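Local coordinates for protein CEL61B (Hypocrea jecorina, PDB 2VTC) that cleaves cellulose and related polysaccharides by copper-dependent oxidation of their glycosidic bonds, using dioxygen or hydrogen peroxide and an outside reductant, at residues F26-Q31 and A89-G94; D39-K44 and G55-D60; V117-G122 and S168-N173; L132-I137 and V175-L180; N145-A150 and Y233-S238. All coordinates share one frame; numbering follows the deposited sequence.

Contact 1. Residues F26-Q31 and A89-G94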
# COMPACT_ATOMS: atom_id res chain seq x y z
N PHE A 26 2.25 -7.45 9.95
CA PHE A 26 3.48 -7.31 9.18
C PHE A 26 4.66 -7.53 10.11
O PHE A 26 4.53 -7.39 11.35
CB PHE A 26 3.53 -5.93 8.47
CG PHE A 26 3.46 -4.74 9.40
CD1 PHE A 26 4.62 -4.05 9.76
CD2 PHE A 26 2.22 -4.29 9.91
CE1 PHE A 26 4.56 -2.93 10.63
CE2 PHE A 26 2.15 -3.18 10.78
CZ PHE A 26 3.32 -2.50 11.13
N THR A 27 5.79 -7.89 9.52
CA THR A 27 7.03 -8.09 10.26
C THR A 27 8.07 -7.06 9.86
O THR A 27 8.12 -6.61 8.71
CB THR A 27 7.64 -9.52 10.10
OG1 THR A 27 8.01 -9.76 8.73
CG2 THR A 27 6.67 -10.57 10.60
N ILE A 28 8.89 -6.68 10.83
CA ILE A 28 10.05 -5.84 10.58
C ILE A 28 11.27 -6.60 11.10
O ILE A 28 11.33 -6.94 12.28
CB ILE A 28 9.92 -4.47 11.29
CG1 ILE A 28 8.69 -3.70 10.76
CG2 ILE A 28 11.19 -3.65 11.09
CD1 ILE A 28 8.24 -2.53 11.63
N ASN A 29 12.24 -6.87 10.22
CA ASN A 29 13.35 -7.77 10.53
C ASN A 29 12.89 -9.01 11.32
O ASN A 29 13.49 -9.40 12.33
CB ASN A 29 14.48 -7.03 11.26
CG ASN A 29 14.92 -5.79 10.53
OD1 ASN A 29 15.23 -5.83 9.33
ND2 ASN A 29 14.95 -4.67 11.24
N GLY A 30 11.79 -9.61 10.85
CA GLY A 30 11.25 -10.81 11.47
C GLY A 30 10.27 -10.58 12.60
O GLY A 30 9.48 -11.47 12.92
N GLN A 31 10.29 -9.39 13.20
CA GLN A 31 9.51 -9.09 14.41
C GLN A 31 8.05 -8.74 14.12
O GLN A 31 7.77 -7.85 13.31
CB GLN A 31 10.19 -7.96 15.21
CG GLN A 31 11.72 -8.12 15.39
CD GLN A 31 12.11 -9.33 16.25
OE1 GLN A 31 11.60 -9.52 17.36
NE2 GLN A 31 13.03 -10.16 15.73
N ALA A 89 4.75 1.77 14.56
CA ALA A 89 5.82 0.79 14.62
C ALA A 89 7.14 1.53 14.41
O ALA A 89 7.16 2.77 14.26
CB ALA A 89 5.62 -0.28 13.54
N THR A 90 8.25 0.79 14.43
CA THR A 90 9.57 1.41 14.22
C THR A 90 10.55 0.44 13.59
O THR A 90 10.46 -0.79 13.79
CB THR A 90 10.16 2.00 15.55
OG1 THR A 90 11.34 2.77 15.27
CG2 THR A 90 10.48 0.90 16.53
N ALA A 91 11.50 0.98 12.82
CA ALA A 91 12.39 0.16 12.01
C ALA A 91 13.64 0.94 11.65
O ALA A 91 13.57 2.14 11.39
CB ALA A 91 11.67 -0.30 10.72
N ALA A 92 14.78 0.26 11.66
CA ALA A 92 16.02 0.87 11.16
C ALA A 92 15.99 0.97 9.63
O ALA A 92 15.46 0.08 8.95
CB ALA A 92 17.24 0.05 11.62
N ALA A 93 16.53 2.06 9.08
CA ALA A 93 16.66 2.18 7.64
C ALA A 93 17.42 0.97 7.13
O ALA A 93 18.38 0.52 7.78
CB ALA A 93 17.37 3.47 7.26
N GLY A 94 16.98 0.42 6.00
CA GLY A 94 17.54 -0.81 5.44
C GLY A 94 16.82 -2.07 5.88
O GLY A 94 17.08 -3.15 5.35
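Strand F26-I28 lies over strand A89-A92 with I28 and A91 as the nearest pair, their CA atoms 6.6 Å apart. The two strand axes come within 8.5 Å and run 39° apart in the same general sense, so the segments face each other across an interlayer rather than pairing edge to edge. Beyond I28 the chain reverses in a type I' turn, I28 to Q31, closed by the reciprocal backbone bonds I28 N to Q31 O and Q31 N to I28 O.

I28 has the largest share of the contact, both ends of its branched side chain being used. I28 CG2, anti to the backbone N, presses on A91 CB at 3.4 Å, tighter than usual for two carbons. I28 CD1, at the tip of the other branch, lies 3.9 Å from A89 CB and 3.6 Å from T90 O. A89 CB is shared: it also meets the ring of F26 at the edge, 4.0 Å from F26 CZ and near the ring plane. The small methyls of A89 and A91 let the larger side chains of F26 and I28 come this close. I97, V199 and I201 pack around the same residues.

This apolar face-to-face packing, one strand from the four-stranded antiparallel sheet and one from the mixed sheet, is part of the interlayer packing of the immunoglobulin-like beta sandwich on which AA9 enzymes are built.

Contact 2. Residues D39-K44 and G55-D60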
# COMPACT_ATOMS: atom_id res chain seq x y z
N ASP A 39 -12.30 -6.85 12.42
CA ASP A 39 -12.92 -7.02 13.75
C ASP A 39 -12.91 -5.75 14.59
O ASP A 39 -13.87 -5.47 15.32
CB ASP A 39 -12.26 -8.17 14.52
CG ASP A 39 -12.71 -9.54 14.03
OD1 ASP A 39 -13.67 -9.60 13.22
OD2 ASP A 39 -12.11 -10.56 14.45
N TYR A 40 -11.83 -4.98 14.47
CA TYR A 40 -11.70 -3.70 15.18
C TYR A 40 -12.72 -2.65 14.74
O TYR A 40 -13.13 -1.81 15.55
CB TYR A 40 -10.29 -3.13 14.99
CG TYR A 40 -9.14 -3.99 15.48
CD1 TYR A 40 -9.33 -5.08 16.36
CD2 TYR A 40 -7.84 -3.68 15.10
CE1 TYR A 40 -8.24 -5.84 16.79
CE2 TYR A 40 -6.76 -4.43 15.51
CZ TYR A 40 -6.96 -5.51 16.37
OH TYR A 40 -5.87 -6.24 16.78
N TYR A 41 -13.11 -2.67 13.47
CA TYR A 41 -14.15 -1.76 13.00
C TYR A 41 -15.44 -2.02 13.76
O TYR A 41 -16.15 -1.09 14.15
CB TYR A 41 -14.39 -1.86 11.49
CG TYR A 41 -15.66 -1.16 11.07
CD1 TYR A 41 -15.67 0.19 10.75
CD2 TYR A 41 -16.89 -1.85 11.03
CE1 TYR A 41 -16.82 0.84 10.40
CE2 TYR A 41 -18.07 -1.20 10.67
CZ TYR A 41 -18.03 0.15 10.36
OH TYR A 41 -19.18 0.82 9.99
N TYR A 42 -15.73 -3.30 13.97
CA TYR A 42 -16.97 -3.70 14.64
C TYR A 42 -16.89 -3.48 16.15
O TYR A 42 -17.87 -3.05 16.77
CB TYR A 42 -17.39 -5.13 14.24
CG TYR A 42 -17.90 -5.18 12.81
CD1 TYR A 42 -19.14 -4.64 12.48
CD2 TYR A 42 -17.13 -5.74 11.78
CE1 TYR A 42 -19.61 -4.65 11.16
CE2 TYR A 42 -17.60 -5.77 10.45
CZ TYR A 42 -18.83 -5.22 10.15
OH TYR A 42 -19.33 -5.23 8.86
N GLN A 43 -15.71 -3.72 16.74
CA GLN A 43 -15.42 -3.30 18.11
C GLN A 43 -15.79 -1.83 18.31
O GLN A 43 -16.50 -1.48 19.26
CB GLN A 43 -13.94 -3.48 18.46
CG GLN A 43 -13.53 -4.85 18.99
CD GLN A 43 -12.29 -4.77 19.88
OE1 GLN A 43 -12.25 -4.00 20.85
NE2 GLN A 43 -11.29 -5.58 19.56
N LYS A 44 -15.32 -0.97 17.40
CA LYS A 44 -15.56 0.46 17.51
C LYS A 44 -17.05 0.80 17.40
O LYS A 44 -17.55 1.66 18.13
CB LYS A 44 -14.74 1.25 16.48
CG LYS A 44 -14.85 2.76 16.67
CD LYS A 44 -14.01 3.54 15.69
CE LYS A 44 -13.93 5.01 16.08
NZ LYS A 44 -15.17 5.74 15.72
N GLY A 55 -1.43 -0.06 11.98
CA GLY A 55 -2.19 -0.06 10.73
C GLY A 55 -3.32 0.95 10.79
O GLY A 55 -3.94 1.12 11.86
N TRP A 56 -3.60 1.62 9.67
CA TRP A 56 -4.66 2.62 9.63
C TRP A 56 -6.06 2.01 9.76
O TRP A 56 -6.35 0.95 9.20
CB TRP A 56 -4.55 3.48 8.37
CG TRP A 56 -3.44 4.51 8.42
CD1 TRP A 56 -2.18 4.33 8.90
CD2 TRP A 56 -3.50 5.86 7.93
NE1 TRP A 56 -1.43 5.51 8.76
CE2 TRP A 56 -2.23 6.46 8.18
CE3 TRP A 56 -4.52 6.65 7.34
CZ2 TRP A 56 -1.95 7.79 7.85
CZ3 TRP A 56 -4.24 7.99 7.01
CH2 TRP A 56 -2.94 8.54 7.26
N TYR A 57 -6.92 2.69 10.50
CA TYR A 57 -8.35 2.40 10.46
C TYR A 57 -8.93 2.68 9.06
O TYR A 57 -8.59 3.69 8.40
CB TYR A 57 -9.03 3.27 11.54
CG TYR A 57 -10.54 3.26 11.57
CD1 TYR A 57 -11.24 2.40 12.43
CD2 TYR A 57 -11.29 4.15 10.77
CE1 TYR A 57 -12.63 2.42 12.48
CE2 TYR A 57 -12.68 4.18 10.82
CZ TYR A 57 -13.33 3.30 11.67
OH TYR A 57 -14.70 3.31 11.70
N ALA A 58 -9.80 1.79 8.58
CA ALA A 58 -10.49 1.99 7.31
C ALA A 58 -11.86 1.32 7.32
O ALA A 58 -12.09 0.41 8.10
CB ALA A 58 -9.63 1.49 6.13
N GLU A 59 -12.78 1.78 6.48
CA GLU A 59 -14.17 1.36 6.61
C GLU A 59 -14.73 0.61 5.40
O GLU A 59 -15.94 0.69 5.16
CB GLU A 59 -15.07 2.58 6.90
CG GLU A 59 -14.73 3.30 8.21
CD GLU A 59 -15.75 4.33 8.63
OE1 GLU A 59 -16.49 4.87 7.79
OE2 GLU A 59 -15.79 4.63 9.84
N ASP A 60 -13.87 -0.05 4.62
CA ASP A 60 -14.38 -0.95 3.57
C ASP A 60 -14.64 -2.35 4.15
O ASP A 60 -13.73 -3.14 4.40
CB ASP A 60 -13.44 -1.00 2.35
CG ASP A 60 -14.08 -1.68 1.15
OD1 ASP A 60 -14.67 -2.77 1.36
OD2 ASP A 60 -14.00 -1.11 0.04
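Y41 and K44 of helix 38-47 lean on Y57 and E59 of the irregular chain that follows, inside the long connection leading from one sheet of the beta sandwich to the other. This is a helix-on-loop contact near the protein surface, with the side chain of A58 about 11 Å from that of the copper ligand Y195.

The two tyrosine rings cross obliquely. The hydroxyl end of Y57 does the touching: Y57 OH is 3.4 Å from Y41 CD1, with Y57 CZ at 4.0 Å from the same carbon. Y41 CG is anti to the backbone N (chi1 167°); L61 also touches this side chain. E59 crosses Y41 at about a right angle, E59 CG lying 3.9 Å from Y41 CE1 and the carboxylate plane turned 85° against the ring.

K44 adds its aliphatic part: K44 CD comes within 3.7 Å of Y57 CE1, the chain running extended to CE before bending at its last torsion. K44 NZ stays 6.0 Å from E59 OE2, so any attraction between these charges would be long-range. F36 meets the Y57 ring with the planes at about 70°.

Y57 OH donates to E59 OE2, 2.5 Å away, on the anti lone pair of that oxygen, while N81 ND2 binds E59 OE1.

Contact 3. Residues V117-G122 and S168-N173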
# COMPACT_ATOMS: atom_id res chain seq x y z
N VAL A 117 6.27 5.70 0.37
CA VAL A 117 6.51 6.25 1.72
C VAL A 117 6.29 7.77 1.72
O VAL A 117 6.48 8.42 0.71
CB VAL A 117 7.92 5.87 2.24
CG1 VAL A 117 9.01 6.48 1.37
CG2 VAL A 117 8.10 6.23 3.74
N VAL A 118 5.81 8.28 2.85
CA VAL A 118 5.63 9.71 3.05
C VAL A 118 6.09 10.07 4.47
O VAL A 118 5.88 9.30 5.43
CB VAL A 118 4.16 10.12 2.91
CG1 VAL A 118 3.38 9.62 4.08
CG2 VAL A 118 4.03 11.61 2.86
N GLU A 119 6.68 11.26 4.62
CA GLU A 119 7.02 11.77 5.94
C GLU A 119 5.86 12.55 6.59
O GLU A 119 5.07 13.19 5.89
CB GLU A 119 8.29 12.62 5.87
CG GLU A 119 8.86 12.95 7.27
CD GLU A 119 10.13 13.81 7.24
OE1 GLU A 119 10.68 14.08 6.16
OE2 GLU A 119 10.56 14.20 8.36
N CYS A 120 5.79 12.51 7.92
CA CYS A 120 4.78 13.25 8.66
C CYS A 120 5.41 14.46 9.32
O CYS A 120 6.54 14.36 9.82
CB CYS A 120 4.16 12.39 9.76
SG CYS A 120 3.33 10.90 9.09
N SER A 121 4.68 15.56 9.31
CA SER A 121 5.02 16.72 10.14
C SER A 121 4.40 16.42 11.50
O SER A 121 3.19 16.37 11.62
CB SER A 121 4.42 17.99 9.57
OG SER A 121 4.70 19.08 10.45
N GLY A 122 5.22 16.26 12.53
CA GLY A 122 4.73 15.80 13.81
C GLY A 122 4.50 14.30 13.79
O GLY A 122 5.04 13.61 12.93
N SER A 168 19.40 4.66 2.96
CA SER A 168 19.78 6.07 3.05
C SER A 168 18.72 6.96 3.70
O SER A 168 18.97 8.14 3.95
CB SER A 168 20.08 6.60 1.65
OG SER A 168 18.95 6.47 0.80
N LEU A 169 17.55 6.40 3.99
CA LEU A 169 16.44 7.23 4.48
C LEU A 169 16.71 7.71 5.91
O LEU A 169 16.95 6.90 6.79
CB LEU A 169 15.12 6.46 4.42
CG LEU A 169 13.88 7.28 4.78
CD1 LEU A 169 13.67 8.53 3.86
CD2 LEU A 169 12.65 6.36 4.80
N ARG A 170 16.65 9.03 6.10
CA ARG A 170 16.98 9.65 7.38
C ARG A 170 15.90 9.33 8.42
O ARG A 170 14.74 9.10 8.05
CB ARG A 170 17.17 11.17 7.21
CG ARG A 170 15.89 11.96 7.01
CD ARG A 170 16.17 13.44 6.89
NE ARG A 170 14.93 14.16 6.57
CZ ARG A 170 14.79 15.48 6.57
NH1 ARG A 170 15.81 16.27 6.88
NH2 ARG A 170 13.62 16.02 6.26
N PRO A 171 16.27 9.28 9.71
CA PRO A 171 15.26 9.09 10.76
C PRO A 171 14.09 10.08 10.70
O PRO A 171 14.26 11.25 10.30
CB PRO A 171 16.06 9.27 12.06
CG PRO A 171 17.45 8.96 11.69
CD PRO A 171 17.63 9.41 10.28
N GLY A 172 12.91 9.62 11.11
CA GLY A 172 11.70 10.41 10.98
C GLY A 172 10.46 9.59 11.22
O GLY A 172 10.53 8.38 11.44
N ASN A 173 9.33 10.28 11.24
CA ASN A 173 8.04 9.61 11.36
C ASN A 173 7.46 9.47 9.95
O ASN A 173 7.28 10.47 9.25
CB ASN A 173 7.09 10.43 12.22
CG ASN A 173 7.52 10.50 13.68
OD1 ASN A 173 8.05 9.53 14.25
ND2 ASN A 173 7.29 11.65 14.30
O HOH W 1 12.77 12.51 5.12
O HOH W 2 9.58 13.12 10.78
O HOH W 3 13.15 13.70 9.13
O HOH W 4 7.73 14.27 12.48
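C120 N donates to N173 O over 2.9 Å, the backbone bond at the centre of this contact. The same carbonyl oxygen, N173 O, touches E119 CG at 3.5 Å. From the side chain of N173, ND2 gives a longer bond of 3.3 Å to G122 O, arriving from above that carbonyl's plane. An alanine at N173 would probably leave G122 O without this amide donor and the chain at G122 less firmly tied to strand 172-182.

The E119 side chain is extended, with CG anti to the backbone N. E119 OE1 forms a salt bridge with R170 NH2, long at 3.5 Å; it lies at the guanidinium edge, but the two planar groups stand 87° apart. Strands 113-119 and 172-182 are antiparallel neighbours in the mixed sheet of the beta sandwich, and the C120-N173 bond lies in line with their pairing.

Water fills in around them. One molecule donates to E119 OE1 and accepts from R170 NE; a second joins E119 OE2 to P171 O; a third lies 2.8 Å from E119 OE2 and accepts from N173 N. Farther out, C120 is tied to C124 by a disulfide, V118 pairs with V175, two residues away on each strand, and Y174 OH bonds R170 O.

Contact 4. Residues L132-I137 and V175-L180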
# COMPACT_ATOMS: atom_id res chain seq x y z
N LEU A 132 -0.15 14.47 2.92
CA LEU A 132 0.96 13.53 2.71
C LEU A 132 1.40 13.52 1.25
O LEU A 132 0.57 13.61 0.34
CB LEU A 132 0.58 12.13 3.18
CG LEU A 132 0.38 11.94 4.68
CD1 LEU A 132 -0.17 10.56 4.99
CD2 LEU A 132 1.71 12.18 5.45
N ARG A 133 2.71 13.44 1.04
CA ARG A 133 3.29 13.41 -0.32
C ARG A 133 4.13 12.15 -0.46
O ARG A 133 5.00 11.89 0.35
CB ARG A 133 4.13 14.67 -0.63
CG ARG A 133 3.36 16.00 -0.42
CD ARG A 133 4.22 17.25 -0.74
NE ARG A 133 4.66 17.18 -2.12
CZ ARG A 133 3.98 17.70 -3.15
NH1 ARG A 133 2.88 18.41 -2.94
NH2 ARG A 133 4.43 17.54 -4.39
N TRP A 134 3.83 11.34 -1.48
CA TRP A 134 4.33 9.98 -1.54
C TRP A 134 5.49 9.80 -2.51
O TRP A 134 5.51 10.39 -3.58
CB TRP A 134 3.17 9.08 -2.00
CG TRP A 134 2.04 9.19 -1.04
CD1 TRP A 134 0.92 9.97 -1.16
CD2 TRP A 134 1.91 8.49 0.20
NE1 TRP A 134 0.10 9.83 -0.06
CE2 TRP A 134 0.68 8.91 0.79
CE3 TRP A 134 2.73 7.58 0.90
CZ2 TRP A 134 0.24 8.44 2.03
CZ3 TRP A 134 2.27 7.11 2.15
CH2 TRP A 134 1.04 7.55 2.69
N VAL A 135 6.44 8.97 -2.08
CA VAL A 135 7.61 8.63 -2.88
C VAL A 135 7.62 7.12 -3.11
O VAL A 135 7.57 6.36 -2.17
CB VAL A 135 8.89 9.08 -2.14
CG1 VAL A 135 10.13 8.64 -2.87
CG2 VAL A 135 8.89 10.61 -1.99
N LYS A 136 7.68 6.69 -4.38
CA LYS A 136 7.68 5.25 -4.68
C LYS A 136 9.00 4.60 -4.26
O LYS A 136 10.07 5.05 -4.68
CB LYS A 136 7.46 5.02 -6.17
CG LYS A 136 7.30 3.53 -6.55
CD LYS A 136 7.17 3.36 -8.06
CE LYS A 136 5.71 3.48 -8.54
NZ LYS A 136 5.60 3.54 -10.04
N ILE A 137 8.92 3.54 -3.46
CA ILE A 137 10.13 2.81 -3.01
C ILE A 137 10.19 1.34 -3.46
O ILE A 137 11.20 0.67 -3.26
CB ILE A 137 10.35 2.91 -1.47
CG1 ILE A 137 9.17 2.28 -0.70
CG2 ILE A 137 10.58 4.38 -1.08
CD1 ILE A 137 9.50 1.85 0.71
N VAL A 175 4.79 7.19 6.99
CA VAL A 175 3.71 6.28 6.65
C VAL A 175 4.14 5.52 5.41
O VAL A 175 4.65 6.11 4.44
CB VAL A 175 2.40 7.06 6.36
CG1 VAL A 175 1.24 6.09 6.15
CG2 VAL A 175 2.02 7.96 7.55
N PHE A 176 3.89 4.21 5.42
CA PHE A 176 4.14 3.36 4.25
C PHE A 176 2.80 2.95 3.63
O PHE A 176 1.90 2.50 4.35
CB PHE A 176 4.95 2.13 4.64
CG PHE A 176 6.37 2.45 4.94
CD1 PHE A 176 7.36 2.25 3.99
CD2 PHE A 176 6.71 3.03 6.16
CE1 PHE A 176 8.69 2.57 4.26
CE2 PHE A 176 8.03 3.38 6.44
CZ PHE A 176 9.04 3.14 5.49
N ARG A 177 2.66 3.16 2.32
CA ARG A 177 1.41 2.89 1.61
C ARG A 177 1.69 1.76 0.61
O ARG A 177 2.35 1.99 -0.40
CB ARG A 177 0.92 4.16 0.90
CG ARG A 177 -0.35 4.06 0.06
CD ARG A 177 -0.55 5.38 -0.68
NE ARG A 177 -1.79 5.32 -1.46
CZ ARG A 177 -1.88 4.71 -2.66
NH1 ARG A 177 -0.79 4.15 -3.23
NH2 ARG A 177 -3.07 4.67 -3.27
N HIS A 178 1.21 0.57 0.97
CA HIS A 178 1.46 -0.67 0.22
C HIS A 178 0.20 -1.00 -0.60
O HIS A 178 -0.91 -1.02 -0.03
CB HIS A 178 1.76 -1.79 1.23
CG HIS A 178 1.97 -3.14 0.61
ND1 HIS A 178 2.94 -3.40 -0.33
CD2 HIS A 178 1.34 -4.32 0.83
CE1 HIS A 178 2.89 -4.67 -0.68
NE2 HIS A 178 1.92 -5.25 0.01
N GLU A 179 0.34 -1.23 -1.92
CA GLU A 179 -0.84 -1.25 -2.78
C GLU A 179 -0.82 -2.32 -3.86
O GLU A 179 0.15 -2.42 -4.60
CB GLU A 179 -1.02 0.11 -3.43
CG GLU A 179 -2.28 0.27 -4.30
CD GLU A 179 -2.37 1.67 -4.86
OE1 GLU A 179 -1.29 2.25 -5.21
OE2 GLU A 179 -3.51 2.22 -4.97
N LEU A 180 -1.91 -3.07 -3.97
CA LEU A 180 -2.08 -4.05 -5.05
C LEU A 180 -3.03 -3.44 -6.05
O LEU A 180 -4.10 -2.93 -5.69
CB LEU A 180 -2.67 -5.37 -4.51
CG LEU A 180 -2.03 -5.96 -3.25
CD1 LEU A 180 -2.72 -7.26 -2.82
CD2 LEU A 180 -0.57 -6.18 -3.38
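The indole of W134 is the bump here, and the hollow it fills is walled by V175 and R177. R177 crosses it at about a right angle: R177 CB sits over the six-membered ring of W134, 3.9 Å from its centroid, and R177 CD lies 3.9 Å above the indole plane. At the indole edge W134 CZ3 touches V175 O at 3.5 Å, and V175 CG1 meets CH2 in plane. An alanine in place of W134 would probably open a gap beneath the aliphatic chain of R177 and beside V175. That chain is extended to its NE; beyond it NH1 and NH2 grip the two oxygens of E179, while I76 O and V77 O take further N-H groups.

A smaller knob is I137 CD1, set against the edge of the F176 ring, 3.7 Å from F176 CE1. Segments 133-137 and 175-180 cross at -60°, their axes 8.6 Å apart at closest. Both strands flank strand 113-119, and their side chains meet across it in the mixed sheet of the AA9 beta sandwich.

Contact 5. Residues N145-A150 and Y233-S238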
# COMPACT_ATOMS: atom_id res chain seq x y z
N ASN A 145 8.97 -12.89 -19.76
CA ASN A 145 9.30 -14.25 -20.26
C ASN A 145 8.35 -15.33 -19.73
O ASN A 145 8.11 -16.33 -20.43
CB ASN A 145 10.76 -14.59 -19.97
CG ASN A 145 11.17 -15.94 -20.55
OD1 ASN A 145 11.17 -16.94 -19.84
ND2 ASN A 145 11.46 -15.96 -21.86
N THR A 146 7.79 -15.16 -18.53
CA THR A 146 6.85 -16.14 -17.99
C THR A 146 5.38 -15.69 -18.13
O THR A 146 4.47 -16.53 -18.04
CB THR A 146 7.12 -16.48 -16.50
OG1 THR A 146 6.94 -15.28 -15.71
CG2 THR A 146 8.53 -17.05 -16.28
N GLN A 147 5.17 -14.39 -18.35
CA GLN A 147 3.83 -13.74 -18.33
C GLN A 147 3.13 -13.81 -16.96
O GLN A 147 1.89 -13.67 -16.87
CB GLN A 147 2.93 -14.25 -19.48
CG GLN A 147 3.48 -13.95 -20.88
CD GLN A 147 3.41 -12.48 -21.28
OE1 GLN A 147 2.33 -11.90 -21.39
NE2 GLN A 147 4.58 -11.88 -21.54
N VAL A 148 3.92 -13.98 -15.91
CA VAL A 148 3.41 -14.07 -14.53
C VAL A 148 3.56 -12.74 -13.80
O VAL A 148 4.65 -12.16 -13.77
CB VAL A 148 4.10 -15.20 -13.72
CG1 VAL A 148 3.58 -15.25 -12.30
CG2 VAL A 148 3.82 -16.54 -14.36
N TRP A 149 2.45 -12.30 -13.21
CA TRP A 149 2.41 -11.01 -12.47
C TRP A 149 2.89 -11.11 -11.03
O TRP A 149 2.81 -12.16 -10.38
CB TRP A 149 0.97 -10.49 -12.46
CG TRP A 149 0.50 -9.97 -13.75
CD1 TRP A 149 -0.23 -10.66 -14.71
CD2 TRP A 149 0.69 -8.65 -14.26
NE1 TRP A 149 -0.48 -9.83 -15.78
CE2 TRP A 149 0.07 -8.60 -15.54
CE3 TRP A 149 1.35 -7.51 -13.78
CZ2 TRP A 149 0.09 -7.44 -16.33
CZ3 TRP A 149 1.35 -6.36 -14.57
CH2 TRP A 149 0.71 -6.32 -15.81
N ALA A 150 3.35 -9.97 -10.51
CA ALA A 150 3.70 -9.85 -9.09
C ALA A 150 2.60 -10.40 -8.17
O ALA A 150 2.91 -11.04 -7.16
CB ALA A 150 4.02 -8.39 -8.74
N TYR A 233 -5.37 -9.93 -21.03
CA TYR A 233 -5.68 -11.26 -21.56
C TYR A 233 -5.07 -11.46 -22.95
O TYR A 233 -5.68 -12.08 -23.83
CB TYR A 233 -7.19 -11.48 -21.58
CG TYR A 233 -7.81 -11.40 -20.20
CD1 TYR A 233 -7.34 -12.21 -19.17
CD2 TYR A 233 -8.85 -10.53 -19.93
CE1 TYR A 233 -7.88 -12.15 -17.89
CE2 TYR A 233 -9.42 -10.46 -18.64
CZ TYR A 233 -8.92 -11.28 -17.63
OH TYR A 233 -9.45 -11.26 -16.36
N THR A 234 -3.88 -10.91 -23.12
CA THR A 234 -3.10 -11.09 -24.34
C THR A 234 -1.63 -11.07 -23.94
O THR A 234 -1.29 -10.57 -22.86
CB THR A 234 -3.42 -10.00 -25.38
OG1 THR A 234 -2.75 -10.30 -26.61
CG2 THR A 234 -3.00 -8.60 -24.88
N THR A 235 -0.75 -11.62 -24.78
CA THR A 235 0.68 -11.60 -24.51
C THR A 235 1.19 -10.15 -24.39
O THR A 235 0.92 -9.32 -25.26
CB THR A 235 1.47 -12.41 -25.60
OG1 THR A 235 0.96 -13.75 -25.63
CG2 THR A 235 2.94 -12.45 -25.29
N ILE A 236 1.88 -9.85 -23.30
CA ILE A 236 2.38 -8.49 -23.05
C ILE A 236 3.90 -8.47 -23.14
O ILE A 236 4.58 -9.24 -22.45
CB ILE A 236 1.88 -7.96 -21.67
CG1 ILE A 236 0.36 -7.76 -21.73
CG2 ILE A 236 2.60 -6.67 -21.25
CD1 ILE A 236 -0.32 -7.69 -20.38
N THR A 237 4.43 -7.59 -23.99
CA THR A 237 5.87 -7.47 -24.18
C THR A 237 6.45 -6.21 -23.55
O THR A 237 7.67 -6.11 -23.35
CB THR A 237 6.26 -7.53 -25.67
OG1 THR A 237 5.54 -6.52 -26.39
CG2 THR A 237 5.90 -8.89 -26.24
N SER A 238 5.56 -5.27 -23.24
CA SER A 238 5.94 -4.01 -22.61
C SER A 238 4.80 -3.54 -21.70
O SER A 238 3.66 -3.48 -22.13
CB SER A 238 6.21 -2.98 -23.70
OG SER A 238 6.71 -1.78 -23.16
O HOH W 5 -0.14 -11.57 -20.44
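Q147 reaches I236 with the amide at the end of its side chain. CB leaves a backbone in the left-handed region (phi 63°) and points toward the loop 233-238. CG stands anti to the carbonyl carbon, and a bend at chi2 (-71°) places Q147 CD, which lies 3.6 Å from I236 O. The amide then forks. Q147 OE1 accepts from I236 N at 2.8 Å, Q147 NE2 donates to I236 O at 2.8 Å, and both bonds are almost straight, 178° at the hydrogen; I236 O lies in the amide plane. One side chain therefore satisfies the N-H and the C=O of a single residue, fixing the flip of the amide. Q147 OE1 is gripped again by a water, 2.7 Å away, that also donates to T234 O, and NE2 has a second acceptor in Y144 O. T235 CG2 rests 4.0 Å from Q147 OE1.

W149 and I236 cross at about a right angle, with W149 CZ2 4.1 Å from I236 CD1. Y239 meets the W149 ring edge-to-face, and F230 touches I236. W149 itself is the N-cap of helix 150-156, its side chain about 9 Å from that of the copper ligand H108. A glutamine amide paired with main chain here fastens the long irregular C-terminal part of this AA9 domain to the turn after strand 133-143.

How the contacts relate
Contacts 1 and 4 are buried and apolar in their dealings across the gap, the first between the two sheets, the second within the mixed sheet. Contact 3 is partly buried and mostly polar, with a backbone bond, a long salt bridge and waters; it shares strand 172-182 with contact 4. Contact 2, at the surface, mixes aromatic and aliphatic packing, and W56 of its loop reaches inward to V175 and L132 of contact 4. Contact 5 lies across the chain's centre from contacts 2 and 3, its centre about 36 Å from that of contact 2, and relies on one side-chain amide binding main chain.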